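Local atomic coordinates of type I site-specific restriction-modification system, R (Restriction) subunit (Vibrio vulnificus, PDB entry 3H1T), a protein that is probably the ATP-dependent motor and DNA-cleaving subunit of a type I restriction enzyme, binding DNA and hydrolysing ATP. Residues P47-D58 with E72-T83. Sequence-based numbering, arbitrary orientation.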
ATOM      1  N   PRO A  47     -16.259  13.909  22.715  1.00 41.26           N
ATOM      2  CA  PRO A  47     -16.064  13.047  21.545  1.00 39.77           C
ATOM      3  C   PRO A  47     -15.295  11.737  21.734  1.00 37.82           C
ATOM      4  O   PRO A  47     -15.215  10.929  20.810  1.00 37.61           O
ATOM      5  CB  PRO A  47     -15.380  14.000  20.572  1.00 33.46           C
ATOM      6  CG  PRO A  47     -14.428  14.674  21.462  1.00 33.21           C
ATOM      7  CD  PRO A  47     -15.266  15.000  22.700  1.00 35.04           C
ATOM      8  N   SER A  48     -14.741  11.505  22.916  1.00 42.64           N
ATOM      9  CA  SER A  48     -13.981  10.275  23.133  1.00 41.90           C
ATOM     10  C   SER A  48     -14.864   9.037  23.082  1.00 42.14           C
ATOM     11  O   SER A  48     -16.075   9.128  23.286  1.00 42.28           O
ATOM     12  CB  SER A  48     -13.266  10.336  24.482  1.00 35.77           C
ATOM     13  OG  SER A  48     -12.482  11.510  24.562  1.00 33.99           O
ATOM     14  N   ALA A  49     -14.259   7.882  22.809  1.00 39.89           N
ATOM     15  CA  ALA A  49     -15.011   6.631  22.752  1.00 38.13           C
ATOM     16  C   ALA A  49     -14.146   5.430  23.136  1.00 39.50           C
ATOM     17  O   ALA A  49     -12.919   5.538  23.267  1.00 39.70           O
ATOM     18  CB  ALA A  49     -15.578   6.418  21.346  1.00 19.56           C
ATOM     19  N   ILE A  50     -14.815   4.298  23.345  1.00 38.81           N
ATOM     20  CA  ILE A  50     -14.182   3.028  23.687  1.00 38.85           C
ATOM     21  C   ILE A  50     -14.723   2.044  22.680  1.00 37.14           C
ATOM     22  O   ILE A  50     -15.933   1.976  22.462  1.00 39.02           O
ATOM     23  CB  ILE A  50     -14.628   2.451  25.061  1.00 48.69           C
ATOM     24  CG1 ILE A  50     -14.099   3.300  26.211  1.00 49.76           C
ATOM     25  CG2 ILE A  50     -14.097   1.047  25.233  1.00 47.73           C
ATOM     26  CD1 ILE A  50     -15.119   4.258  26.744  1.00 54.95           C
ATOM     27  N   THR A  51     -13.847   1.291  22.039  1.00 31.27           N
ATOM     28  CA  THR A  51     -14.312   0.281  21.116  1.00 27.32           C
ATOM     29  C   THR A  51     -13.666  -1.033  21.529  1.00 27.93           C
ATOM     30  O   THR A  51     -12.463  -1.272  21.358  1.00 27.65           O
ATOM     31  CB  THR A  51     -14.008   0.638  19.652  1.00 27.81           C
ATOM     32  OG1 THR A  51     -13.594  -0.542  18.950  1.00 26.95           O
ATOM     33  CG2 THR A  51     -12.969   1.725  19.564  1.00 24.23           C
ATOM     34  N   GLU A  52     -14.485  -1.873  22.143  1.00 33.87           N
ATOM     35  CA  GLU A  52     -14.052  -3.179  22.605  1.00 35.73           C
ATOM     36  C   GLU A  52     -13.913  -4.107  21.416  1.00 35.82           C
ATOM     37  O   GLU A  52     -14.669  -4.021  20.450  1.00 36.66           O
ATOM     38  CB  GLU A  52     -15.075  -3.784  23.564  1.00 44.27           C
ATOM     39  CG  GLU A  52     -15.237  -3.087  24.889  1.00 47.81           C
ATOM     40  CD  GLU A  52     -16.087  -3.894  25.856  1.00 51.97           C
ATOM     41  OE1 GLU A  52     -15.748  -5.078  26.107  1.00 50.05           O
ATOM     42  OE2 GLU A  52     -17.091  -3.341  26.362  1.00 53.69           O
ATOM     43  N   GLN A  53     -12.963  -5.020  21.516  1.00 31.86           N
ATOM     44  CA  GLN A  53     -12.736  -5.970  20.454  1.00 33.71           C
ATOM     45  C   GLN A  53     -12.606  -5.220  19.134  1.00 32.91           C
ATOM     46  O   GLN A  53     -13.417  -5.395  18.232  1.00 32.76           O
ATOM     47  CB  GLN A  53     -13.903  -6.963  20.386  1.00 57.16           C
ATOM     48  CG  GLN A  53     -14.040  -7.871  21.603  1.00 61.17           C
ATOM     49  CD  GLN A  53     -12.784  -8.684  21.890  1.00 65.36           C
ATOM     50  OE1 GLN A  53     -12.206  -9.286  20.991  1.00 67.44           O
ATOM     51  NE2 GLN A  53     -12.367  -8.713  23.152  1.00 66.43           N
ATOM     52  N   TYR A  54     -11.589  -4.372  19.035  1.00 36.56           N
ATOM     53  CA  TYR A  54     -11.333  -3.609  17.817  1.00 34.15           C
ATOM     54  C   TYR A  54     -10.675  -4.549  16.800  1.00 32.80           C
ATOM     55  O   TYR A  54      -9.538  -4.989  16.993  1.00 32.36           O
ATOM     56  CB  TYR A  54     -10.396  -2.440  18.133  1.00 31.59           C
ATOM     57  CG  TYR A  54      -9.893  -1.679  16.930  1.00 32.19           C
ATOM     58  CD1 TYR A  54     -10.775  -1.020  16.079  1.00 31.86           C
ATOM     59  CD2 TYR A  54      -8.522  -1.582  16.667  1.00 31.64           C
ATOM     60  CE1 TYR A  54     -10.307  -0.277  14.994  1.00 31.92           C
ATOM     61  CE2 TYR A  54      -8.046  -0.848  15.593  1.00 32.69           C
ATOM     62  CZ  TYR A  54      -8.940  -0.198  14.755  1.00 33.87           C
ATOM     63  OH  TYR A  54      -8.471   0.511  13.669  1.00 34.50           O
ATOM     64  N   THR A  55     -11.408  -4.887  15.748  1.00 32.51           N
ATOM     65  CA  THR A  55     -10.884  -5.757  14.706  1.00 31.48           C
ATOM     66  C   THR A  55     -10.442  -4.804  13.613  1.00 30.37           C
ATOM     67  O   THR A  55     -11.235  -3.997  13.129  1.00 30.27           O
ATOM     68  CB  THR A  55     -11.969  -6.712  14.181  1.00 34.39           C
ATOM     69  OG1 THR A  55     -12.532  -7.435  15.280  1.00 35.34           O
ATOM     70  CG2 THR A  55     -11.375  -7.715  13.212  1.00 34.62           C
ATOM     71  N   PHE A  56      -9.176  -4.880  13.227  1.00 29.61           N
ATOM     72  CA  PHE A  56      -8.663  -3.957  12.229  1.00 29.75           C
ATOM     73  C   PHE A  56      -7.920  -4.620  11.081  1.00 30.64           C
ATOM     74  O   PHE A  56      -7.296  -3.935  10.273  1.00 31.01           O
ATOM     75  CB  PHE A  56      -7.745  -2.941  12.909  1.00 26.97           C
ATOM     76  CG  PHE A  56      -6.602  -3.573  13.668  1.00 25.81           C
ATOM     77  CD1 PHE A  56      -6.790  -4.051  14.960  1.00 25.33           C
ATOM     78  CD2 PHE A  56      -5.347  -3.707  13.078  1.00 25.63           C
ATOM     79  CE1 PHE A  56      -5.747  -4.653  15.652  1.00 23.09           C
ATOM     80  CE2 PHE A  56      -4.297  -4.302  13.760  1.00 22.29           C
ATOM     81  CZ  PHE A  56      -4.494  -4.780  15.051  1.00 23.28           C
ATOM     82  N   THR A  57      -7.970  -5.946  11.019  1.00 29.34           N
ATOM     83  CA  THR A  57      -7.303  -6.701   9.959  1.00 30.10           C
ATOM     84  C   THR A  57      -8.331  -7.623   9.295  1.00 31.59           C
ATOM     85  O   THR A  57      -9.415  -7.827   9.839  1.00 30.07           O
ATOM     86  CB  THR A  57      -6.127  -7.496  10.551  1.00 35.62           C
ATOM     87  OG1 THR A  57      -4.926  -6.734  10.396  1.00 38.69           O
ATOM     88  CG2 THR A  57      -5.980  -8.848   9.896  1.00 34.85           C
ATOM     89  N   ASP A  58      -8.022  -8.142   8.109  1.00 31.46           N
ATOM     90  CA  ASP A  58      -8.957  -9.016   7.405  1.00 29.93           C
ATOM     91  C   ASP A  58      -8.585 -10.485   7.425  1.00 30.80           C
ATOM     92  O   ASP A  58      -9.361 -11.312   6.958  1.00 29.91           O
ATOM     93  CB  ASP A  58      -9.133  -8.585   5.949  1.00 30.75           C
ATOM     94  CG  ASP A  58     -10.094  -7.441   5.801  1.00 34.15           C
ATOM     95  OD1 ASP A  58     -10.721  -7.058   6.820  1.00 36.72           O
ATOM     96  OD2 ASP A  58     -10.232  -6.926   4.676  1.00 34.65           O
ATOM     97  N   GLU A  72      -5.789 -15.651  10.843  1.00 51.45           N
ATOM     98  CA  GLU A  72      -5.570 -14.318  11.393  1.00 50.28           C
ATOM     99  C   GLU A  72      -6.787 -13.541  11.952  1.00 47.68           C
ATOM    100  O   GLU A  72      -7.529 -14.078  12.750  1.00 48.99           O
ATOM    101  CB  GLU A  72      -4.922 -13.509  10.253  1.00 38.28           C
ATOM    102  CG  GLU A  72      -4.058 -12.299  10.660  1.00 41.55           C
ATOM    103  CD  GLU A  72      -2.663 -12.663  11.151  1.00 40.51           C
ATOM    104  OE1 GLU A  72      -2.147 -13.752  10.811  1.00 42.22           O
ATOM    105  OE2 GLU A  72      -2.089 -11.822  11.879  1.00 39.41           O
ATOM    106  N   GLN A  73      -6.909 -12.269  11.532  1.00 35.59           N
ATOM    107  CA  GLN A  73      -7.956 -11.319  11.971  1.00 34.49           C
ATOM    108  C   GLN A  73      -7.506 -10.665  13.276  1.00 32.47           C
ATOM    109  O   GLN A  73      -7.907 -11.086  14.343  1.00 34.50           O
ATOM    110  CB  GLN A  73      -9.300 -12.017  12.152  1.00 37.78           C
ATOM    111  CG  GLN A  73     -10.243 -11.946  10.962  1.00 38.73           C
ATOM    112  CD  GLN A  73     -10.975 -10.629  10.910  1.00 41.04           C
ATOM    113  OE1 GLN A  73     -12.208 -10.578  10.832  1.00 40.70           O
ATOM    114  NE2 GLN A  73     -10.220  -9.552  10.963  1.00 42.18           N
ATOM    115  N   LYS A  74      -6.654  -9.643  13.183  1.00 28.94           N
ATOM    116  CA  LYS A  74      -6.117  -8.975  14.371  1.00 27.53           C
ATOM    117  C   LYS A  74      -7.155  -8.156  15.127  1.00 28.42           C
ATOM    118  O   LYS A  74      -7.939  -7.415  14.525  1.00 27.52           O
ATOM    119  CB  LYS A  74      -4.924  -8.110  13.968  1.00 27.18           C
ATOM    120  CG  LYS A  74      -3.751  -8.920  13.428  1.00 25.27           C
ATOM    121  CD  LYS A  74      -2.644  -8.016  12.922  1.00 26.75           C
ATOM    122  CE  LYS A  74      -1.353  -8.788  12.654  1.00 25.79           C
ATOM    123  NZ  LYS A  74      -1.188  -9.214  11.230  1.00 26.10           N
ATOM    124  N   ARG A  75      -7.120  -8.257  16.455  1.00 35.91           N
ATOM    125  CA  ARG A  75      -8.107  -7.608  17.310  1.00 35.26           C
ATOM    126  C   ARG A  75      -7.481  -7.182  18.641  1.00 33.18           C
ATOM    127  O   ARG A  75      -6.681  -7.915  19.228  1.00 33.76           O
ATOM    128  CB  ARG A  75      -9.212  -8.645  17.532  1.00 53.83           C
ATOM    129  CG  ARG A  75     -10.550  -8.227  18.079  1.00 59.89           C
ATOM    130  CD  ARG A  75     -11.345  -9.509  18.292  1.00 62.57           C
ATOM    131  NE  ARG A  75     -10.845 -10.611  17.454  1.00 69.19           N
ATOM    132  CZ  ARG A  75     -11.267 -10.891  16.216  1.00 70.75           C
ATOM    133  NH1 ARG A  75     -12.215 -10.157  15.644  1.00 69.76           N
ATOM    134  NH2 ARG A  75     -10.745 -11.917  15.547  1.00 68.45           N
ATOM    135  N   ALA A  76      -7.830  -5.988  19.097  1.00 26.54           N
ATOM    136  CA  ALA A  76      -7.333  -5.490  20.369  1.00 25.27           C
ATOM    137  C   ALA A  76      -8.513  -5.461  21.346  1.00 24.75           C
ATOM    138  O   ALA A  76      -9.621  -5.100  20.958  1.00 24.42           O
ATOM    139  CB  ALA A  76      -6.749  -4.085  20.199  1.00 17.19           C
ATOM    140  N   ASP A  77      -8.288  -5.853  22.597  1.00 25.94           N
ATOM    141  CA  ASP A  77      -9.372  -5.860  23.576  1.00 27.46           C
ATOM    142  C   ASP A  77     -10.099  -4.519  23.620  1.00 27.76           C
ATOM    143  O   ASP A  77     -11.323  -4.478  23.538  1.00 29.31           O
ATOM    144  CB  ASP A  77      -8.852  -6.224  24.963  1.00 30.47           C
ATOM    145  CG  ASP A  77      -8.342  -7.640  25.028  1.00 34.27           C
ATOM    146  OD1 ASP A  77      -8.893  -8.491  24.303  1.00 36.71           O
ATOM    147  OD2 ASP A  77      -7.408  -7.911  25.806  1.00 35.99           O
ATOM    148  N   TYR A  78      -9.351  -3.428  23.747  1.00 26.22           N
ATOM    149  CA  TYR A  78      -9.940  -2.103  23.770  1.00 25.27           C
ATOM    150  C   TYR A  78      -9.076  -1.122  23.016  1.00 25.20           C
ATOM    151  O   TYR A  78      -7.855  -1.205  23.035  1.00 24.90           O
ATOM    152  CB  TYR A  78     -10.105  -1.552  25.184  1.00 27.42           C
ATOM    153  CG  TYR A  78     -11.011  -2.321  26.114  1.00 27.45           C
ATOM    154  CD1 TYR A  78     -10.521  -3.382  26.878  1.00 27.35           C
ATOM    155  CD2 TYR A  78     -12.324  -1.917  26.314  1.00 25.84           C
ATOM    156  CE1 TYR A  78     -11.310  -4.010  27.824  1.00 23.94           C
ATOM    157  CE2 TYR A  78     -13.123  -2.539  27.266  1.00 27.72           C
ATOM    158  CZ  TYR A  78     -12.599  -3.587  28.023  1.00 25.14           C
ATOM    159  OH  TYR A  78     -13.327  -4.200  29.018  1.00 25.87           O
ATOM    160  N   LEU A  79      -9.735  -0.180  22.358  1.00 29.28           N
ATOM    161  CA  LEU A  79      -9.065   0.859  21.621  1.00 28.58           C
ATOM    162  C   LEU A  79      -9.663   2.102  22.255  1.00 29.84           C
ATOM    163  O   LEU A  79     -10.881   2.220  22.366  1.00 31.27           O
ATOM    164  CB  LEU A  79      -9.415   0.762  20.136  1.00 25.36           C
ATOM    165  CG  LEU A  79      -8.581   1.432  19.028  1.00 25.44           C
ATOM    166  CD1 LEU A  79      -9.410   2.503  18.363  1.00 20.55           C
ATOM    167  CD2 LEU A  79      -7.285   2.000  19.575  1.00 23.60           C
ATOM    168  N   LEU A  80      -8.819   3.022  22.702  1.00 24.78           N
ATOM    169  CA  LEU A  80      -9.315   4.235  23.331  1.00 24.54           C
ATOM    170  C   LEU A  80      -9.156   5.366  22.343  1.00 25.14           C
ATOM    171  O   LEU A  80      -8.045   5.712  21.977  1.00 25.73           O
ATOM    172  CB  LEU A  80      -8.533   4.514  24.609  1.00 21.02           C
ATOM    173  CG  LEU A  80      -8.521   3.342  25.593  1.00 22.03           C
ATOM    174  CD1 LEU A  80      -7.762   3.758  26.828  1.00 22.73           C
ATOM    175  CD2 LEU A  80      -9.924   2.927  25.976  1.00 23.79           C
ATOM    176  N   LYS A  81     -10.270   5.934  21.897  1.00 27.47           N
ATOM    177  CA  LYS A  81     -10.216   7.019  20.932  1.00 28.16           C
ATOM    178  C   LYS A  81     -10.435   8.356  21.609  1.00 28.76           C
ATOM    179  O   LYS A  81     -11.406   8.536  22.345  1.00 29.33           O
ATOM    180  CB  LYS A  81     -11.259   6.800  19.816  1.00 32.31           C
ATOM    181  CG  LYS A  81     -11.094   5.468  19.087  1.00 32.92           C
ATOM    182  CD  LYS A  81     -11.675   5.468  17.680  1.00 36.47           C
ATOM    183  CE  LYS A  81     -13.183   5.431  17.657  1.00 40.81           C
ATOM    184  NZ  LYS A  81     -13.651   4.902  16.346  1.00 42.39           N
ATOM    185  N   TYR A  82      -9.507   9.281  21.393  1.00 36.36           N
ATOM    186  CA  TYR A  82      -9.645  10.606  21.978  1.00 36.93           C
ATOM    187  C   TYR A  82     -10.833  11.265  21.291  1.00 36.71           C
ATOM    188  O   TYR A  82     -11.670  11.917  21.915  1.00 37.02           O
ATOM    189  CB  TYR A  82      -8.406  11.446  21.729  1.00 32.19           C
ATOM    190  CG  TYR A  82      -8.596  12.838  22.249  1.00 34.03           C
ATOM    191  CD1 TYR A  82      -8.805  13.060  23.609  1.00 36.47           C
ATOM    192  CD2 TYR A  82      -8.594  13.931  21.389  1.00 34.24           C
ATOM    193  CE1 TYR A  82      -9.003  14.341  24.102  1.00 37.00           C
ATOM    194  CE2 TYR A  82      -8.794  15.216  21.869  1.00 37.24           C
ATOM    195  CZ  TYR A  82      -8.996  15.417  23.227  1.00 37.66           C
ATOM    196  OH  TYR A  82      -9.183  16.691  23.707  1.00 39.46           O
ATOM    197  N   THR A  83     -10.874  11.062  19.983  1.00 30.72           N
ATOM    198  CA  THR A  83     -11.911  11.575  19.119  1.00 32.56           C
ATOM    199  C   THR A  83     -12.334  10.405  18.233  1.00 32.91           C
ATOM    200  O   THR A  83     -11.711   9.336  18.270  1.00 33.44           O
ATOM    201  CB  THR A  83     -11.362  12.764  18.310  1.00 37.65           C
ATOM    202  OG1 THR A  83     -11.785  13.979  18.938  1.00 41.63           O
ATOM    203  CG2 THR A  83     -11.830  12.749  16.898  1.00 37.23           C
TER
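Residues 47-58 and 72-83 pair as antiparallel strands at the margin of the N-terminal mixed sheet, 49-55 being an outermost strand within the chain and 75-81 its inner neighbour. Ala49 with Lys81 and Thr51 with Leu79 are hydrogen-bonded pairs. A G1 beta bulge breaks the ladder where Gln53 and Tyr54 both face Ala76; Gln53, with positive phi (51°), lets the chain turn, and its N bonds to Asp77 O at 2.7 Å. The second bulge residue, Tyr54, gives its N to Ala76 O at 2.8 Å. On one face, Ile50 CG2 meets the ring edge of Tyr78, in its plane, 3.6 Å from CD2; tyrosine suits this place because its hydroxyl also bonds to Thr35 in helix 26-40. On the other face Leu79 lays CG over the Tyr54 ring, 4.1 Å from its centroid, a CH-pi contact, with Tyr54 CG opposite the backbone N (chi1 172°), directing the ring across Leu79. Farther along, lysine's long chain lets Lys74 CB cover the Phe56 ring, which also touches helix 104-114, while Lys74 NZ makes salt bridges to Glu72 OE2 (2.8 Å), Asp367 and Asp368. Backbone bonds thus set the register, and the lysine ammonium, among three carboxylates, is probably kept charged.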